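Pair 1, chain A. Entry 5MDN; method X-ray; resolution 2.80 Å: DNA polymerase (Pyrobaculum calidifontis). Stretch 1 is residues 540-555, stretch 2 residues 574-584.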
# COMPACT_ATOMS: atom_id res chain seq x y z
N ALA A 540 -6.96 12.61 26.65
CA ALA A 540 -7.78 12.97 27.80
C ALA A 540 -9.00 12.05 27.94
O ALA A 540 -9.31 11.60 29.04
CB ALA A 540 -8.23 14.43 27.69
N ILE A 541 -9.68 11.75 26.83
CA ILE A 541 -10.89 10.93 26.92
C ILE A 541 -10.59 9.44 26.89
O ILE A 541 -11.47 8.64 27.23
CB ILE A 541 -11.91 11.26 25.81
CG1 ILE A 541 -11.60 10.49 24.52
CG2 ILE A 541 -11.96 12.76 25.56
CD1 ILE A 541 -10.76 11.26 23.54
N LEU A 542 -9.37 9.04 26.51
CA LEU A 542 -8.97 7.65 26.70
C LEU A 542 -8.81 7.34 28.19
O LEU A 542 -9.29 6.31 28.67
CB LEU A 542 -7.68 7.36 25.94
CG LEU A 542 -7.80 7.00 24.46
CD1 LEU A 542 -6.41 6.82 23.86
CD2 LEU A 542 -8.64 5.75 24.27
N LEU A 543 -8.12 8.22 28.92
CA LEU A 543 -8.01 8.06 30.37
C LEU A 543 -9.38 8.02 31.04
O LEU A 543 -9.55 7.37 32.07
CB LEU A 543 -7.15 9.18 30.96
CG LEU A 543 -5.64 8.94 31.04
CD1 LEU A 543 -4.99 8.99 29.67
CD2 LEU A 543 -5.00 9.96 31.98
N ASP A 544 -10.36 8.72 30.47
CA ASP A 544 -11.72 8.64 30.99
C ASP A 544 -12.31 7.25 30.77
O ASP A 544 -12.97 6.70 31.65
CB ASP A 544 -12.59 9.72 30.34
CG ASP A 544 -14.05 9.63 30.78
OD1 ASP A 544 -14.78 8.76 30.27
OD2 ASP A 544 -14.46 10.45 31.63
N VAL A 545 -12.09 6.68 29.58
CA VAL A 545 -12.69 5.38 29.26
C VAL A 545 -11.98 4.25 30.00
O VAL A 545 -12.61 3.23 30.32
CB VAL A 545 -12.68 5.17 27.74
CG1 VAL A 545 -13.20 3.79 27.37
CG2 VAL A 545 -13.52 6.24 27.05
N VAL A 546 -10.70 4.41 30.33
CA VAL A 546 -10.03 3.39 31.13
C VAL A 546 -10.49 3.47 32.58
O VAL A 546 -10.65 2.44 33.26
CB VAL A 546 -8.49 3.48 31.00
CG1 VAL A 546 -8.08 3.52 29.54
CG2 VAL A 546 -7.93 4.68 31.76
N GLU A 547 -10.72 4.68 33.09
CA GLU A 547 -11.21 4.83 34.46
C GLU A 547 -12.65 4.33 34.58
O GLU A 547 -13.00 3.70 35.58
CB GLU A 547 -11.11 6.29 34.90
CG GLU A 547 -11.76 6.59 36.24
CD GLU A 547 -11.20 5.75 37.37
OE1 GLU A 547 -9.98 5.45 37.35
OE2 GLU A 547 -11.97 5.38 38.28
N TYR A 548 -13.48 4.60 33.57
CA TYR A 548 -14.84 4.08 33.59
C TYR A 548 -14.86 2.56 33.41
O TYR A 548 -15.72 1.88 33.97
CB TYR A 548 -15.69 4.75 32.52
CG TYR A 548 -17.15 4.37 32.57
CD1 TYR A 548 -18.04 5.06 33.37
CD2 TYR A 548 -17.64 3.31 31.80
CE1 TYR A 548 -19.38 4.71 33.42
CE2 TYR A 548 -18.97 2.96 31.85
CZ TYR A 548 -19.84 3.66 32.66
OH TYR A 548 -21.17 3.31 32.70
N ALA A 549 -13.92 2.02 32.63
CA ALA A 549 -13.84 0.57 32.46
C ALA A 549 -13.58 -0.12 33.79
O ALA A 549 -14.10 -1.21 34.05
CB ALA A 549 -12.74 0.22 31.45
N LYS A 550 -12.77 0.50 34.65
CA LYS A 550 -12.48 -0.06 35.97
C LYS A 550 -13.71 -0.07 36.86
O LYS A 550 -13.82 -0.91 37.76
CB LYS A 550 -11.35 0.76 36.59
CG LYS A 550 -10.04 0.62 35.84
CD LYS A 550 -8.86 1.19 36.61
CE LYS A 550 -7.62 1.18 35.73
NZ LYS A 550 -6.58 2.14 36.19
N ARG A 551 -14.66 0.84 36.62
CA ARG A 551 -15.91 0.82 37.38
C ARG A 551 -16.72 -0.42 37.03
O ARG A 551 -17.55 -0.85 37.84
CB ARG A 551 -16.72 2.08 37.10
CG ARG A 551 -16.06 3.36 37.60
CD ARG A 551 -17.00 4.56 37.51
NE ARG A 551 -18.15 4.44 38.42
CZ ARG A 551 -19.35 4.03 38.05
NH1 ARG A 551 -19.58 3.68 36.79
NH2 ARG A 551 -20.33 3.95 38.94
N LEU A 552 -16.51 -0.98 35.85
CA LEU A 552 -17.02 -2.29 35.49
C LEU A 552 -15.93 -3.33 35.76
O LEU A 552 -14.80 -3.00 36.11
CB LEU A 552 -17.45 -2.32 34.02
CG LEU A 552 -18.35 -1.19 33.52
CD1 LEU A 552 -17.59 -0.28 32.57
CD2 LEU A 552 -19.59 -1.75 32.85
N GLY A 553 -16.29 -4.60 35.61
CA GLY A 553 -15.34 -5.66 35.85
C GLY A 553 -14.47 -5.94 34.64
O GLY A 553 -14.38 -7.09 34.19
N ILE A 554 -13.83 -4.91 34.10
CA ILE A 554 -13.10 -5.01 32.83
C ILE A 554 -11.63 -4.70 33.07
O ILE A 554 -11.26 -3.56 33.40
CB ILE A 554 -13.69 -4.07 31.77
CG1 ILE A 554 -15.13 -4.46 31.46
CG2 ILE A 554 -12.84 -4.09 30.51
CD1 ILE A 554 -15.81 -3.55 30.45
N GLU A 555 -10.78 -5.71 32.89
CA GLU A 555 -9.33 -5.54 32.94
C GLU A 555 -8.83 -4.95 31.63
O GLU A 555 -9.23 -5.40 30.55
CB GLU A 555 -8.65 -6.88 33.22
CG GLU A 555 -7.16 -6.78 33.51
CD GLU A 555 -6.44 -8.10 33.34
OE1 GLU A 555 -7.09 -9.08 32.89
OE2 GLU A 555 -5.24 -8.17 33.64
N ARG A 574 -21.42 -2.68 27.82
CA ARG A 574 -21.72 -1.44 28.53
C ARG A 574 -20.62 -0.41 28.36
O ARG A 574 -20.90 0.79 28.30
CB ARG A 574 -21.95 -1.74 30.01
CG ARG A 574 -23.07 -2.73 30.25
CD ARG A 574 -23.47 -2.81 31.72
NE ARG A 574 -24.01 -4.13 32.04
CZ ARG A 574 -23.28 -5.13 32.52
NH1 ARG A 574 -21.99 -4.97 32.74
NH2 ARG A 574 -23.85 -6.30 32.77
N LEU A 575 -19.36 -0.85 28.27
CA LEU A 575 -18.26 0.07 27.99
C LEU A 575 -18.39 0.67 26.60
O LEU A 575 -18.15 1.86 26.41
CB LEU A 575 -16.92 -0.64 28.15
CG LEU A 575 -15.68 0.19 27.82
CD1 LEU A 575 -15.62 1.43 28.70
CD2 LEU A 575 -14.41 -0.63 27.94
N VAL A 576 -18.77 -0.15 25.61
CA VAL A 576 -18.93 0.35 24.25
C VAL A 576 -20.13 1.30 24.18
O VAL A 576 -20.05 2.38 23.57
CB VAL A 576 -19.08 -0.82 23.26
CG1 VAL A 576 -19.41 -0.30 21.87
CG2 VAL A 576 -17.81 -1.66 23.24
N LYS A 577 -21.25 0.91 24.78
CA LYS A 577 -22.42 1.77 24.80
C LYS A 577 -22.16 3.05 25.59
O LYS A 577 -22.78 4.09 25.32
CB LYS A 577 -23.62 1.00 25.35
CG LYS A 577 -24.97 1.57 24.95
CD LYS A 577 -26.09 0.60 25.30
CE LYS A 577 -27.42 1.07 24.74
NZ LYS A 577 -28.40 -0.06 24.64
N TYR A 578 -21.26 3.00 26.58
CA TYR A 578 -20.87 4.20 27.31
C TYR A 578 -20.18 5.20 26.40
O TYR A 578 -20.53 6.39 26.38
CB TYR A 578 -19.97 3.82 28.48
CG TYR A 578 -19.24 4.98 29.13
CD1 TYR A 578 -19.88 5.82 30.03
CD2 TYR A 578 -17.90 5.22 28.84
CE1 TYR A 578 -19.21 6.88 30.62
CE2 TYR A 578 -17.22 6.28 29.43
CZ TYR A 578 -17.88 7.10 30.32
OH TYR A 578 -17.21 8.15 30.91
N VAL A 579 -19.20 4.74 25.62
CA VAL A 579 -18.43 5.65 24.77
C VAL A 579 -19.31 6.30 23.71
O VAL A 579 -19.10 7.46 23.33
CB VAL A 579 -17.24 4.91 24.14
CG1 VAL A 579 -16.38 5.86 23.32
CG2 VAL A 579 -16.40 4.24 25.21
N GLU A 580 -20.33 5.58 23.23
CA GLU A 580 -21.27 6.17 22.29
C GLU A 580 -22.10 7.26 22.96
O GLU A 580 -22.21 8.38 22.45
CB GLU A 580 -22.17 5.09 21.69
CG GLU A 580 -22.65 5.38 20.27
CD GLU A 580 -23.44 6.67 20.16
OE1 GLU A 580 -24.56 6.73 20.70
OE2 GLU A 580 -22.94 7.62 19.52
N GLU A 581 -22.72 6.94 24.10
CA GLU A 581 -23.58 7.91 24.78
C GLU A 581 -22.77 9.07 25.36
O GLU A 581 -23.18 10.23 25.26
CB GLU A 581 -24.40 7.21 25.86
CG GLU A 581 -25.44 6.25 25.30
CD GLU A 581 -26.28 5.59 26.37
OE1 GLU A 581 -26.07 5.90 27.56
OE2 GLU A 581 -27.15 4.76 26.03
N ARG A 582 -21.62 8.77 25.96
CA ARG A 582 -20.82 9.81 26.61
C ARG A 582 -20.02 10.64 25.61
O ARG A 582 -20.01 11.87 25.70
CB ARG A 582 -19.87 9.16 27.62
CG ARG A 582 -18.88 10.10 28.30
CD ARG A 582 -19.51 11.33 28.93
NE ARG A 582 -18.53 12.40 29.06
CZ ARG A 582 -17.57 12.45 29.99
NH1 ARG A 582 -17.46 11.48 30.88
NH2 ARG A 582 -16.73 13.47 30.02
N HIS A 583 -19.35 9.99 24.66
CA HIS A 583 -18.44 10.69 23.78
C HIS A 583 -18.91 10.78 22.33
O HIS A 583 -18.26 11.46 21.53
CB HIS A 583 -17.06 10.01 23.83
CG HIS A 583 -16.33 10.23 25.12
ND1 HIS A 583 -16.08 9.21 26.01
CD2 HIS A 583 -15.83 11.36 25.68
CE1 HIS A 583 -15.43 9.70 27.06
NE2 HIS A 583 -15.27 11.00 26.88
N GLY A 584 -20.01 10.12 21.98
CA GLY A 584 -20.48 10.16 20.61
C GLY A 584 -19.57 9.48 19.62
O GLY A 584 -19.52 9.88 18.45

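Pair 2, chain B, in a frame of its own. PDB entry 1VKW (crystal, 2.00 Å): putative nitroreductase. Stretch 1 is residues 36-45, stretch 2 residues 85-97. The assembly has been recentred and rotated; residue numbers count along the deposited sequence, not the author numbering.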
# COMPACT_ATOMS: atom_id res chain seq x y z
N ARG B 36 21.76 4.66 -0.58
CA ARG B 36 21.41 3.79 0.54
C ARG B 36 19.91 3.52 0.63
O ARG B 36 19.51 2.40 0.94
CB ARG B 36 21.93 4.39 1.85
CG ARG B 36 21.67 3.56 3.09
CD ARG B 36 20.54 4.09 3.96
NE ARG B 36 20.10 3.12 4.95
CZ ARG B 36 20.79 2.78 6.04
NH1 ARG B 36 21.96 3.33 6.32
NH2 ARG B 36 20.28 1.87 6.87
N VAL B 37 19.08 4.53 0.36
CA VAL B 37 17.63 4.33 0.37
C VAL B 37 17.16 3.56 -0.87
O VAL B 37 16.19 2.81 -0.79
CB VAL B 37 16.82 5.65 0.56
CG1 VAL B 37 17.28 6.38 1.82
CG2 VAL B 37 16.90 6.55 -0.65
N LYS B 38 17.85 3.72 -1.99
CA LYS B 38 17.61 2.86 -3.16
C LYS B 38 17.93 1.41 -2.79
O LYS B 38 17.15 0.50 -3.07
CB LYS B 38 18.44 3.30 -4.37
CG LYS B 38 18.01 2.62 -5.68
CD LYS B 38 18.89 3.04 -6.87
CE LYS B 38 18.51 2.25 -8.12
NZ LYS B 38 18.85 2.96 -9.38
N ASP B 39 19.08 1.21 -2.13
CA ASP B 39 19.48 -0.11 -1.64
C ASP B 39 18.41 -0.72 -0.75
O ASP B 39 18.00 -1.87 -0.94
CB ASP B 39 20.81 -0.05 -0.87
CG ASP B 39 22.00 0.30 -1.75
OD1 ASP B 39 21.85 0.39 -2.98
OD2 ASP B 39 23.14 0.51 -1.28
N ASP B 40 17.94 0.07 0.21
CA ASP B 40 16.91 -0.38 1.15
C ASP B 40 15.64 -0.87 0.43
O ASP B 40 15.09 -1.91 0.78
CB ASP B 40 16.56 0.74 2.14
CG ASP B 40 17.67 1.02 3.14
OD1 ASP B 40 18.80 0.51 2.97
OD2 ASP B 40 17.51 1.75 4.14
N ILE B 41 15.20 -0.12 -0.58
CA ILE B 41 14.01 -0.49 -1.36
C ILE B 41 14.24 -1.79 -2.11
O ILE B 41 13.38 -2.67 -2.13
CB ILE B 41 13.64 0.63 -2.36
CG1 ILE B 41 13.17 1.88 -1.62
CG2 ILE B 41 12.53 0.16 -3.31
CD1 ILE B 41 13.30 3.14 -2.43
N GLU B 42 15.41 -1.92 -2.73
CA GLU B 42 15.74 -3.11 -3.52
C GLU B 42 15.81 -4.39 -2.67
O GLU B 42 15.48 -5.48 -3.15
CB GLU B 42 17.05 -2.90 -4.29
CG GLU B 42 16.91 -1.88 -5.41
CD GLU B 42 18.04 -1.94 -6.42
OE1 GLU B 42 19.21 -2.06 -6.00
OE2 GLU B 42 17.75 -1.86 -7.63
N ASN B 43 16.19 -4.25 -1.41
CA ASN B 43 16.24 -5.38 -0.49
C ASN B 43 14.87 -5.76 0.09
O ASN B 43 14.70 -6.86 0.61
CB ASN B 43 17.21 -5.09 0.66
CG ASN B 43 17.94 -6.34 1.14
OD1 ASN B 43 17.62 -6.89 2.19
ND2 ASN B 43 18.91 -6.79 0.35
N LEU B 44 13.91 -4.83 0.03
CA LEU B 44 12.58 -5.08 0.56
C LEU B 44 12.02 -6.36 -0.04
O LEU B 44 12.00 -6.52 -1.26
CB LEU B 44 11.64 -3.90 0.25
CG LEU B 44 10.16 -4.02 0.66
CD1 LEU B 44 10.01 -4.19 2.17
CD2 LEU B 44 9.35 -2.81 0.18
N LEU B 45 11.58 -7.28 0.81
CA LEU B 45 10.89 -8.48 0.34
C LEU B 45 9.46 -8.08 -0.00
O LEU B 45 8.73 -7.54 0.85
CB LEU B 45 10.89 -9.59 1.39
CG LEU B 45 10.53 -10.99 0.86
CD1 LEU B 45 11.73 -11.60 0.14
CD2 LEU B 45 10.06 -11.91 1.98
N GLU B 85 1.89 -0.50 -3.14
CA GLU B 85 1.53 -0.10 -1.79
C GLU B 85 2.44 -0.75 -0.73
O GLU B 85 2.70 -0.14 0.30
CB GLU B 85 0.04 -0.34 -1.51
CG GLU B 85 -0.46 0.22 -0.17
CD GLU B 85 -0.45 1.74 -0.05
OE1 GLU B 85 -0.05 2.44 -1.00
OE2 GLU B 85 -0.87 2.24 1.02
N GLN B 86 2.96 -1.95 -1.00
CA GLN B 86 3.98 -2.53 -0.12
C GLN B 86 5.20 -1.62 -0.01
O GLN B 86 5.74 -1.41 1.08
CB GLN B 86 4.39 -3.93 -0.61
CG GLN B 86 3.34 -5.00 -0.27
CD GLN B 86 3.69 -6.34 -0.86
OE1 GLN B 86 4.56 -7.04 -0.33
NE2 GLN B 86 3.04 -6.70 -1.96
N ILE B 87 5.61 -1.06 -1.15
CA ILE B 87 6.74 -0.13 -1.19
C ILE B 87 6.42 1.18 -0.45
O ILE B 87 7.25 1.69 0.32
CB ILE B 87 7.16 0.15 -2.65
CG1 ILE B 87 7.63 -1.16 -3.32
CG2 ILE B 87 8.26 1.20 -2.71
CD1 ILE B 87 7.69 -1.10 -4.84
N VAL B 88 5.21 1.71 -0.68
CA VAL B 88 4.73 2.92 0.02
C VAL B 88 4.81 2.75 1.52
O VAL B 88 5.33 3.61 2.23
CB VAL B 88 3.27 3.26 -0.38
CG1 VAL B 88 2.64 4.27 0.59
CG2 VAL B 88 3.22 3.81 -1.79
N LEU B 89 4.30 1.63 2.00
CA LEU B 89 4.27 1.35 3.43
C LEU B 89 5.67 1.16 4.00
O LEU B 89 5.93 1.52 5.15
CB LEU B 89 3.40 0.12 3.71
CG LEU B 89 1.90 0.37 3.50
CD1 LEU B 89 1.12 -0.92 3.72
CD2 LEU B 89 1.39 1.49 4.42
N PHE B 90 6.56 0.59 3.21
CA PHE B 90 7.96 0.50 3.60
C PHE B 90 8.58 1.90 3.73
O PHE B 90 9.28 2.21 4.71
CB PHE B 90 8.73 -0.36 2.60
CG PHE B 90 10.20 -0.36 2.83
CD1 PHE B 90 10.73 -0.81 4.04
CD2 PHE B 90 11.07 0.11 1.86
CE1 PHE B 90 12.09 -0.80 4.26
CE2 PHE B 90 12.43 0.12 2.08
CZ PHE B 90 12.95 -0.33 3.28
N LEU B 91 8.33 2.74 2.73
CA LEU B 91 8.86 4.10 2.73
C LEU B 91 8.30 4.92 3.90
O LEU B 91 9.03 5.70 4.51
CB LEU B 91 8.56 4.79 1.40
CG LEU B 91 9.35 4.31 0.17
CD1 LEU B 91 8.81 4.96 -1.10
CD2 LEU B 91 10.82 4.60 0.32
N THR B 92 7.01 4.73 4.19
CA THR B 92 6.37 5.35 5.35
C THR B 92 7.11 5.01 6.63
O THR B 92 7.44 5.90 7.43
CB THR B 92 4.90 4.88 5.48
OG1 THR B 92 4.15 5.23 4.31
CG2 THR B 92 4.19 5.62 6.60
N ALA B 93 7.39 3.72 6.81
CA ALA B 93 8.11 3.23 7.99
C ALA B 93 9.53 3.78 8.10
O ALA B 93 10.05 3.93 9.20
CB ALA B 93 8.13 1.71 8.00
N GLN B 94 10.14 4.08 6.96
CA GLN B 94 11.46 4.73 6.94
C GLN B 94 11.35 6.25 7.17
O GLN B 94 12.37 6.93 7.29
CB GLN B 94 12.19 4.45 5.62
CG GLN B 94 12.49 2.96 5.36
CD GLN B 94 13.49 2.37 6.34
OE1 GLN B 94 14.69 2.64 6.25
NE2 GLN B 94 13.01 1.54 7.26
N GLY B 95 10.12 6.77 7.24
CA GLY B 95 9.88 8.17 7.57
C GLY B 95 9.59 9.08 6.39
O GLY B 95 9.55 10.31 6.54
N PHE B 96 9.38 8.50 5.21
CA PHE B 96 9.17 9.27 3.99
C PHE B 96 7.70 9.53 3.71
O PHE B 96 6.86 8.64 3.88
CB PHE B 96 9.77 8.54 2.78
CG PHE B 96 11.25 8.45 2.82
CD1 PHE B 96 12.03 9.56 2.55
CD2 PHE B 96 11.88 7.25 3.14
CE1 PHE B 96 13.41 9.48 2.59
CE2 PHE B 96 13.26 7.17 3.18
CZ PHE B 96 14.03 8.28 2.90
N GLY B 97 7.40 10.74 3.26
CA GLY B 97 6.08 11.05 2.72
C GLY B 97 5.98 10.44 1.33
O GLY B 97 6.99 10.27 0.65
O HOH W 1 6.39 -6.11 1.63

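The sharpest difference lies at one pair of matched positions. In pair 1 an aromatic ring covers another ring, and in pair 2 a leucine methyl does. Tyr A548 and Tyr A578 form a face-to-face stack, with centroids 3.5 Å apart between the Tyr A548 and Tyr A578 rings and planes at 5°, so the two rings lie almost flat on each other. The superposition places Leu B44 on Tyr A548 (CA atoms 0.5 Å apart) and Phe B90 on Tyr A578 (0.8 Å). There the ring of Phe B90 receives a CH-pi contact: Leu B44 CD1 sits 4.2 Å from the Phe B90 ring centroid, 27° off the normal and therefore over the face. Leu B44 CD2 also reaches Phe B90 CB at 3.5 Å. A branched aliphatic end thus takes the place of a flat ring, although Leu B44 already lies beyond the helix assigned to its stretch.

The frame beneath is common to both. Fourteen central residues superpose with an RMSD of 0.7 Å over N, CA and C. Each pair crosses two helices in an inclined, roughly antiparallel arrangement, at 140° with a closest axial approach of 10.4 Å in pair 1, and at 133° and 10.8 Å in pair 2. The contact is larger in pair 1, 591 Å² against 427 Å² buried.

The second contrast is polar. Asp A544 and Asp B40 coincide within 0.9 Å at CA, and both CA-to-CB bonds point toward the partner stretch, yet their rotamers differ: chi1 is t in Asp A544 and m in Asp B40. Asp A544 reaches across, accepting a hydrogen bond from Tyr A578 OH to its OD1 at 2.6 Å and forming a salt bridge from its OD2 to Arg A582 NH1 at 3.3 Å, whose hydrogen bond is weak (130°). Phe B90 has no hydroxyl to offer. Asp B40 instead pairs within its own helix, where Arg B36 NE donates to Asp B40 OD2 at 3.0 Å and 170° as part of a salt bridge. No direct hydrogen bond links the stretches of pair 2, but a water bridges them, donating to Leu B45 O at 2.9 Å and to Gln B86 OE1 at 2.8 Å.

The apolar layer is solved with similar means. Val A545 matches Ile B41, Leu A575 matches Ile B87, and Val A579 matches Leu B91. In pair 1, Val A545 CG1 touches Leu A575 CD1 at 3.6 Å and Val A579 CG2 at 3.9 Å. In pair 2, Ile B41 CD1 meets Leu B91 CD2 at 4.0 Å, whereas Ile B41 CG2 and Ile B87 CG2 are 4.4 Å apart.

At the far end, Ile A541 lies over one face of the His A583 ring, with Ile A541 CB 3.5 Å from His A583 NE2. Its counterpart Val B37 packs on Phe B96, Val B37 CG1 to Phe B96 CZ at 3.9 Å. Gly A584 and Gly B95 also coincide, both with positive phi; the latter belongs to a Schellman motif.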